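Peroxiredoxin (Clostridioides difficile, PDB 6TSB) is a bifunctional spore coat protein that hydrolyses chitin through the glycoside hydrolase family 18 domain seen here and probably reduces peroxides through a separate peroxiredoxin domain. Local coordinates at residues L78-L82 with E128-D132. Coordinates in Å, arbitrary orientation, origin at the centre of the assembly. Residue numbers count along the deposited sequence, not the author numbering.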
loop_
_atom_site.group_PDB
_atom_site.type_symbol
_atom_site.label_atom_id
_atom_site.label_comp_id
_atom_site.label_asym_id
_atom_site.label_seq_id
_atom_site.Cartn_x
_atom_site.Cartn_y
_atom_site.Cartn_z
ATOM N N LEU A 78 0.889 34.333 17.475
ATOM C CA LEU A 78 -0.483 34.725 17.101
ATOM C C LEU A 78 -0.376 35.938 16.170
ATOM O O LEU A 78 -1.136 36.005 15.189
ATOM C CB LEU A 78 -1.300 35.041 18.360
ATOM C CG LEU A 78 -2.668 35.678 18.088
ATOM C CD1 LEU A 78 -3.529 34.776 17.216
ATOM C CD2 LEU A 78 -3.410 35.993 19.377
ATOM N N ASN A 79 0.497 36.892 16.486
ATOM C CA ASN A 79 0.693 38.076 15.614
ATOM C C ASN A 79 1.233 37.593 14.269
ATOM O O ASN A 79 0.744 38.081 13.234
ATOM C CB ASN A 79 1.603 39.118 16.257
ATOM C CG ASN A 79 0.946 39.794 17.440
ATOM O OD1 ASN A 79 1.587 39.986 18.471
ATOM N ND2 ASN A 79 -0.324 40.142 17.296
ATOM N N GLN A 80 2.190 36.663 14.281
ATOM C CA GLN A 80 2.772 36.103 13.035
ATOM C C GLN A 80 1.638 35.504 12.203
ATOM O O GLN A 80 1.483 35.870 11.034
ATOM C CB GLN A 80 3.837 35.057 13.351
ATOM C CG GLN A 80 4.629 34.628 12.125
ATOM C CD GLN A 80 5.693 33.620 12.458
ATOM O OE1 GLN A 80 6.168 33.570 13.586
ATOM N NE2 GLN A 80 6.071 32.813 11.481
ATOM N N LEU A 81 0.804 34.697 12.844
ATOM C CA LEU A 81 -0.318 33.976 12.187
ATOM C C LEU A 81 -1.345 34.985 11.659
ATOM O O LEU A 81 -1.862 34.762 10.554
ATOM C CB LEU A 81 -0.890 32.981 13.199
ATOM C CG LEU A 81 -2.062 32.138 12.720
ATOM C CD1 LEU A 81 -1.624 31.146 11.646
ATOM C CD2 LEU A 81 -2.668 31.411 13.909
ATOM N N LEU A 82 -1.571 36.094 12.364
ATOM C CA LEU A 82 -2.537 37.149 11.975
ATOM C C LEU A 82 -2.048 37.826 10.705
ATOM O O LEU A 82 -2.903 38.322 9.955
ATOM C CB LEU A 82 -2.694 38.189 13.094
ATOM C CG LEU A 82 -3.709 37.812 14.172
ATOM C CD1 LEU A 82 -3.589 38.714 15.382
ATOM C CD2 LEU A 82 -5.116 37.868 13.615
ATOM N N GLU A 128 -8.886 43.352 20.469
ATOM C CA GLU A 128 -7.459 43.707 20.685
ATOM C C GLU A 128 -6.600 43.161 19.535
ATOM O O GLU A 128 -5.719 43.901 19.078
ATOM C CB GLU A 128 -6.996 43.168 22.041
ATOM C CG GLU A 128 -5.504 43.301 22.298
ATOM C CD GLU A 128 -5.081 42.984 23.729
ATOM O OE1 GLU A 128 -5.880 43.262 24.674
ATOM O OE2 GLU A 128 -3.942 42.469 23.906
ATOM N N TYR A 129 -6.848 41.919 19.093
ATOM C CA TYR A 129 -6.075 41.225 18.035
ATOM C C TYR A 129 -6.778 41.240 16.672
ATOM O O TYR A 129 -6.249 40.632 15.739
ATOM C CB TYR A 129 -5.791 39.798 18.476
ATOM C CG TYR A 129 -4.701 39.682 19.499
ATOM C CD1 TYR A 129 -3.376 39.586 19.118
ATOM C CD2 TYR A 129 -4.986 39.630 20.848
ATOM C CE1 TYR A 129 -2.360 39.468 20.050
ATOM C CE2 TYR A 129 -3.979 39.490 21.792
ATOM C CZ TYR A 129 -2.657 39.416 21.397
ATOM O OH TYR A 129 -1.663 39.257 22.323
ATOM N N ALA A 130 -7.906 41.933 16.545
ATOM C CA ALA A 130 -8.802 41.868 15.365
ATOM C C ALA A 130 -9.018 40.398 14.960
ATOM O O ALA A 130 -8.884 40.088 13.757
ATOM C CB ALA A 130 -8.220 42.672 14.223
ATOM N N LEU A 131 -9.361 39.528 15.916
ATOM C CA LEU A 131 -9.656 38.105 15.616
ATOM C C LEU A 131 -10.988 38.008 14.877
ATOM O O LEU A 131 -11.830 38.919 15.013
ATOM C CB LEU A 131 -9.727 37.288 16.900
ATOM C CG LEU A 131 -8.486 37.293 17.786
ATOM C CD1 LEU A 131 -8.751 36.367 18.967
ATOM C CD2 LEU A 131 -7.262 36.840 17.018
ATOM N N ASP A 132 -11.166 36.921 14.145
ATOM C CA ASP A 132 -12.433 36.583 13.444
ATOM C C ASP A 132 -13.360 35.827 14.417
ATOM O O ASP A 132 -14.584 35.785 14.190
ATOM C CB ASP A 132 -12.083 35.802 12.186
ATOM C CG ASP A 132 -11.306 36.631 11.178
ATOM O OD1 ASP A 132 -11.916 37.580 10.624
ATOM O OD2 ASP A 132 -10.103 36.314 10.951
#
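Mainly apolar contacts join one face of the helix at 78-82 to residues 128-132, where helix 112-128 runs out into a loop, and no hydrogen bond crosses between them. Leu78 and Leu82, one helical turn apart and linked by the backbone hydrogen bond from Leu82 N to Leu78 O (2.9 Å), both point toward the loop. The branched end of Leu78 suits a CH-pi contact: its CD2 lies over one face of the flat, partly exposed Tyr129 ring, 3.7 Å from the centroid. Near the plane of that ring, at its edge, sit Leu82 CD1, 3.8 Å from Tyr129 CD1 and 3.3 Å from Tyr129 O, and the amide of Asn79, whose ND2 is 3.5 Å from Tyr129 CE1; being polar, Asn79 fits the exposed margin. Deeper down, buried and so fittingly apolar, Leu131 brings CD2 to Leu82 CD2 at 4.2 Å and Leu78 CD1 at 4.3 Å. The chain turns at Ala130, whose positive phi, in a Schellman motif ending helix 112-128, is harder for alanine than glycine but tolerated. In this TIM-barrel chitinase domain, the loop leads from that helix into strand 133-137, while helix 75-83 packs beside it over the parallel strands: Leu78 and Leu131 both rest on Val95 of strand 92-98, and Leu78 also reaches Phe59 of strand 56-64.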